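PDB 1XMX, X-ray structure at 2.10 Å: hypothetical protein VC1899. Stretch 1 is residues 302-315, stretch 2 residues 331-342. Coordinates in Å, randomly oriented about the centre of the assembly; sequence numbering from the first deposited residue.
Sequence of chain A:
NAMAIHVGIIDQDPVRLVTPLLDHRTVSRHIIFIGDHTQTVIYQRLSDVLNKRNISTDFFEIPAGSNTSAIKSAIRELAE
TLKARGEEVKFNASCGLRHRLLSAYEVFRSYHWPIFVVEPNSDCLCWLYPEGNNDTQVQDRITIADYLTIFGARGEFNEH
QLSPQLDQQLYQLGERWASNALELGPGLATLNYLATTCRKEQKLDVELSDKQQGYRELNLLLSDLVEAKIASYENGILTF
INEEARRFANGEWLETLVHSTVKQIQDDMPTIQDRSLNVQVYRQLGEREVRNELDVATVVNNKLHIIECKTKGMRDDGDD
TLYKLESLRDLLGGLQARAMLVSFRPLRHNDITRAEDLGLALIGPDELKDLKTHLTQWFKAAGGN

Stretch 1, residues 302-315: NKLHIIECKTKGMR
Stretch 2, residues 331-342: LLGGLQARAMLV

Stretch 1 is an extended strand from Lys 303 to Lys 310, followed by a loop through Met 314. Stretch 2 begins in the last turn of a helix that starts earlier in the chain, turns through Gly 334 to Ala 337, and runs as a strand from Arg 338 to Val 342. The two strands are parallel neighbours, with their axes 14° apart and 4.6 Å at closest approach. The register pairs His 305 with Arg 338, Ile 306 with Ala 339, Ile 307 with Met 340, Glu 308 with Leu 341 and Cys 309 with Val 342. Paired CA atoms lie 4.7 to 4.8 Å apart.

Strand phi/psi values are near -110/130 in stretch 1, except Leu 304 at -69/126. They are near -135/147 at Arg 338 to Met 340, then -111/122 at Leu 341 and -100/123 at Val 342. Gly 334 leaves the helix at 71/-155, a positive phi that favours glycine. The turn is held by Ala 337 N to Gly 334 O, 3.2 Å.

Six backbone hydrogen bonds form the parallel ladder. Arg 338 N donates to Leu 304 O (2.8 Å), and Ile 306 N to Arg 338 O (2.9 Å). Met 340 N donates to Ile 306 O (2.8 Å), and Glu 308 N to Met 340 O (2.9 Å). Val 342 N donates to Glu 308 O (2.7 Å), and Lys 310 N to Val 342 O (2.8 Å). Ile 306 thus bonds to the residues flanking its partner Ala 339. A water accepts from Leu 304 N (3.0 Å) and donates to Gly 333 O (2.8 Å).

His 305, Ile 307, Cys 309 (m), Arg 338, Met 340 and Val 342 share one face. His 305 is m, chi2 60°. Its ND1 donates to Lys 303 O (2.9 Å), leaving NE2 to accept from Arg 338 NH2 (3.0 Å). Arg 338 (m, t, 27°, 94°) also lays CB over the imidazole face, 4.0 Å from the ring centroid. Ile 307 (m, t) packs CG2 3.5 Å from Val 342 CG2; Val 342 is t. Met 340 (t, t, m) leads its end away.

Ile 306 (m, t), Glu 308 (t, t, -13°), Ala 339 and Leu 341 occupy the other face. Leu 341 (t, p) makes van der Waals contacts: CD1 with Lys 310 CG (3.8 Å), CD2 with Met 314 CE (3.4 Å). Lys 310 is m, t, p, p; Met 314 is -109°, 148°, m.

Leu 304 (t, p) points sideways, but its end comes nearer: CD2 packs 4.1 Å from Leu 332 CB (Leu 332 is m, t). An ideal CB on Gly 333 would clash with Leu 304 CB (2.9 Å) and Ala 337 CB (2.7 Å).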

# COMPACT_ATOMS: atom_id res chain seq x y z
N ASN A 302 -7.43 -4.68 -4.21
CA ASN A 302 -7.12 -5.39 -2.98
C ASN A 302 -5.63 -5.75 -2.79
O ASN A 302 -5.33 -6.58 -1.93
CB ASN A 302 -8.00 -6.65 -2.82
CG ASN A 302 -9.45 -6.32 -2.60
OD1 ASN A 302 -9.80 -5.47 -1.76
ND2 ASN A 302 -10.33 -6.97 -3.37
N LYS A 303 -4.73 -5.16 -3.60
CA LYS A 303 -3.26 -5.31 -3.46
C LYS A 303 -2.60 -3.98 -2.97
O LYS A 303 -2.85 -2.89 -3.55
CB LYS A 303 -2.67 -5.67 -4.80
CG LYS A 303 -3.31 -6.81 -5.46
CD LYS A 303 -2.77 -7.04 -6.86
CE LYS A 303 -3.66 -8.07 -7.52
NZ LYS A 303 -3.18 -8.37 -8.84
N LEU A 304 -1.74 -4.06 -1.95
CA LEU A 304 -1.05 -2.85 -1.41
C LEU A 304 -0.05 -2.36 -2.44
O LEU A 304 0.75 -3.16 -2.94
CB LEU A 304 -0.31 -3.16 -0.11
CG LEU A 304 0.35 -1.96 0.59
CD1 LEU A 304 -0.71 -0.99 1.22
CD2 LEU A 304 1.37 -2.44 1.60
N HIS A 305 -0.14 -1.08 -2.81
CA HIS A 305 0.81 -0.44 -3.73
C HIS A 305 1.51 0.71 -3.00
O HIS A 305 0.85 1.65 -2.53
CB HIS A 305 0.09 0.19 -4.91
CG HIS A 305 -0.30 -0.79 -5.96
ND1 HIS A 305 -1.14 -1.86 -5.71
CD2 HIS A 305 0.07 -0.90 -7.26
CE1 HIS A 305 -1.29 -2.56 -6.82
NE2 HIS A 305 -0.58 -2.00 -7.78
N ILE A 306 2.83 0.60 -2.89
CA ILE A 306 3.65 1.64 -2.26
C ILE A 306 4.53 2.40 -3.26
O ILE A 306 5.27 1.82 -4.09
CB ILE A 306 4.62 1.03 -1.20
CG1 ILE A 306 3.87 0.25 -0.15
CG2 ILE A 306 5.44 2.19 -0.46
CD1 ILE A 306 4.88 -0.66 0.60
N ILE A 307 4.54 3.71 -3.10
CA ILE A 307 5.36 4.54 -3.96
C ILE A 307 6.33 5.33 -3.07
O ILE A 307 5.89 6.06 -2.14
CB ILE A 307 4.48 5.51 -4.77
CG1 ILE A 307 3.44 4.73 -5.56
CG2 ILE A 307 5.38 6.38 -5.72
CD1 ILE A 307 2.35 5.61 -6.18
N GLU A 308 7.63 5.13 -3.33
CA GLU A 308 8.65 5.93 -2.71
C GLU A 308 8.97 7.04 -3.71
O GLU A 308 9.18 6.76 -4.90
CB GLU A 308 9.95 5.14 -2.52
CG GLU A 308 10.96 5.90 -1.65
CD GLU A 308 12.10 5.03 -1.17
OE1 GLU A 308 11.99 3.79 -1.31
OE2 GLU A 308 13.12 5.58 -0.68
N CYS A 309 8.97 8.28 -3.22
CA CYS A 309 9.47 9.44 -4.00
C CYS A 309 10.89 9.87 -3.55
O CYS A 309 11.13 10.04 -2.36
CB CYS A 309 8.48 10.60 -3.93
SG CYS A 309 6.85 10.04 -4.46
N LYS A 310 11.82 9.93 -4.48
CA LYS A 310 13.12 10.55 -4.25
C LYS A 310 13.28 11.82 -5.10
O LYS A 310 12.93 11.86 -6.30
CB LYS A 310 14.28 9.59 -4.52
CG LYS A 310 14.42 8.50 -3.43
CD LYS A 310 15.61 7.59 -3.73
CE LYS A 310 16.95 8.22 -3.41
NZ LYS A 310 16.80 9.06 -2.16
N THR A 311 13.74 12.88 -4.44
CA THR A 311 14.19 14.12 -5.11
C THR A 311 15.74 14.25 -5.19
O THR A 311 16.24 15.09 -5.92
CB THR A 311 13.63 15.35 -4.41
OG1 THR A 311 14.00 15.28 -3.04
CG2 THR A 311 12.09 15.43 -4.51
N LYS A 312 16.49 13.41 -4.48
CA LYS A 312 17.95 13.38 -4.58
C LYS A 312 18.41 12.10 -5.27
O LYS A 312 17.63 11.14 -5.43
CB LYS A 312 18.61 13.43 -3.19
CG LYS A 312 18.74 14.83 -2.53
CD LYS A 312 18.82 15.97 -3.62
CE LYS A 312 19.52 17.30 -3.20
NZ LYS A 312 20.93 17.33 -3.74
N GLY A 313 19.68 12.05 -5.67
CA GLY A 313 20.22 10.91 -6.39
C GLY A 313 20.60 9.72 -5.52
O GLY A 313 20.82 9.86 -4.31
N MET A 314 20.66 8.54 -6.13
CA MET A 314 21.12 7.33 -5.41
C MET A 314 22.63 7.22 -5.35
O MET A 314 23.31 7.27 -6.38
CB MET A 314 20.56 6.05 -6.07
CG MET A 314 19.49 5.34 -5.27
SD MET A 314 18.28 4.51 -6.34
CE MET A 314 17.16 5.90 -6.47
N ARG A 315 23.13 7.03 -4.14
CA ARG A 315 24.53 6.71 -3.90
C ARG A 315 24.90 5.40 -4.59
O ARG A 315 25.79 5.37 -5.43
CB ARG A 315 24.78 6.56 -2.39
CG ARG A 315 24.17 7.70 -1.53
CD ARG A 315 24.49 7.45 -0.06
NE ARG A 315 24.59 6.01 0.19
CZ ARG A 315 24.97 5.46 1.33
NH1 ARG A 315 25.29 6.21 2.39
NH2 ARG A 315 25.02 4.13 1.43
N LEU A 331 6.98 -7.33 3.39
CA LEU A 331 6.67 -7.37 4.79
C LEU A 331 5.37 -6.65 5.13
O LEU A 331 4.76 -6.94 6.16
CB LEU A 331 7.83 -6.74 5.58
CG LEU A 331 8.85 -7.73 6.21
CD1 LEU A 331 10.25 -7.47 5.81
CD2 LEU A 331 8.77 -7.75 7.74
N LEU A 332 4.94 -5.68 4.31
CA LEU A 332 3.74 -4.90 4.65
C LEU A 332 2.47 -5.30 3.86
O LEU A 332 1.32 -4.93 4.21
CB LEU A 332 4.02 -3.37 4.53
CG LEU A 332 5.15 -2.74 5.41
CD1 LEU A 332 5.32 -1.30 5.12
CD2 LEU A 332 4.95 -2.85 6.90
N GLY A 333 2.65 -6.01 2.77
CA GLY A 333 1.49 -6.37 1.99
C GLY A 333 1.56 -7.75 1.39
O GLY A 333 0.71 -8.10 0.56
N GLY A 334 2.62 -8.49 1.70
CA GLY A 334 2.69 -9.87 1.30
C GLY A 334 2.89 -10.04 -0.16
O GLY A 334 3.41 -9.16 -0.82
N LEU A 335 2.47 -11.19 -0.68
CA LEU A 335 2.91 -11.63 -1.99
C LEU A 335 2.35 -10.85 -3.17
O LEU A 335 2.95 -10.82 -4.24
CB LEU A 335 2.58 -13.10 -2.21
CG LEU A 335 3.18 -14.20 -1.33
CD1 LEU A 335 2.81 -15.60 -1.89
CD2 LEU A 335 4.66 -14.01 -1.34
N GLN A 336 1.20 -10.24 -2.99
CA GLN A 336 0.56 -9.50 -4.08
C GLN A 336 0.96 -8.01 -4.03
O GLN A 336 0.55 -7.23 -4.91
CB GLN A 336 -0.97 -9.60 -3.95
CG GLN A 336 -1.68 -10.79 -4.63
CD GLN A 336 -1.09 -12.09 -4.22
OE1 GLN A 336 -1.28 -12.54 -3.07
NE2 GLN A 336 -0.34 -12.70 -5.13
N ALA A 337 1.68 -7.59 -2.98
CA ALA A 337 2.00 -6.15 -2.90
C ALA A 337 2.95 -5.68 -4.02
O ALA A 337 3.77 -6.44 -4.57
CB ALA A 337 2.47 -5.73 -1.52
N ARG A 338 2.79 -4.42 -4.41
CA ARG A 338 3.61 -3.85 -5.49
C ARG A 338 4.23 -2.54 -5.06
O ARG A 338 3.67 -1.81 -4.26
CB ARG A 338 2.76 -3.64 -6.73
CG ARG A 338 2.72 -4.94 -7.50
CD ARG A 338 1.56 -5.20 -8.45
NE ARG A 338 0.90 -4.04 -9.03
CZ ARG A 338 1.16 -3.47 -10.22
NH1 ARG A 338 2.15 -3.87 -11.03
NH2 ARG A 338 0.42 -2.45 -10.55
N ALA A 339 5.41 -2.24 -5.59
CA ALA A 339 6.07 -0.99 -5.23
C ALA A 339 6.76 -0.30 -6.41
O ALA A 339 7.29 -0.92 -7.33
CB ALA A 339 7.07 -1.20 -4.02
N MET A 340 6.76 1.01 -6.32
CA MET A 340 7.31 1.86 -7.34
C MET A 340 8.30 2.89 -6.72
O MET A 340 8.08 3.38 -5.61
CB MET A 340 6.14 2.62 -7.93
CG MET A 340 6.59 3.79 -8.76
SD MET A 340 5.29 4.61 -9.66
CE MET A 340 5.01 3.43 -11.04
N LEU A 341 9.36 3.23 -7.43
CA LEU A 341 10.18 4.40 -7.02
C LEU A 341 9.99 5.51 -8.03
O LEU A 341 10.21 5.30 -9.22
CB LEU A 341 11.65 4.01 -6.86
CG LEU A 341 12.70 5.11 -6.68
CD1 LEU A 341 12.43 5.88 -5.39
CD2 LEU A 341 14.11 4.45 -6.65
N VAL A 342 9.52 6.68 -7.57
CA VAL A 342 9.47 7.85 -8.45
C VAL A 342 10.71 8.72 -8.13
O VAL A 342 10.91 9.10 -6.97
CB VAL A 342 8.15 8.64 -8.28
CG1 VAL A 342 8.19 9.94 -9.13
CG2 VAL A 342 6.91 7.70 -8.63
O HOH W 1 -0.95 -6.87 -1.34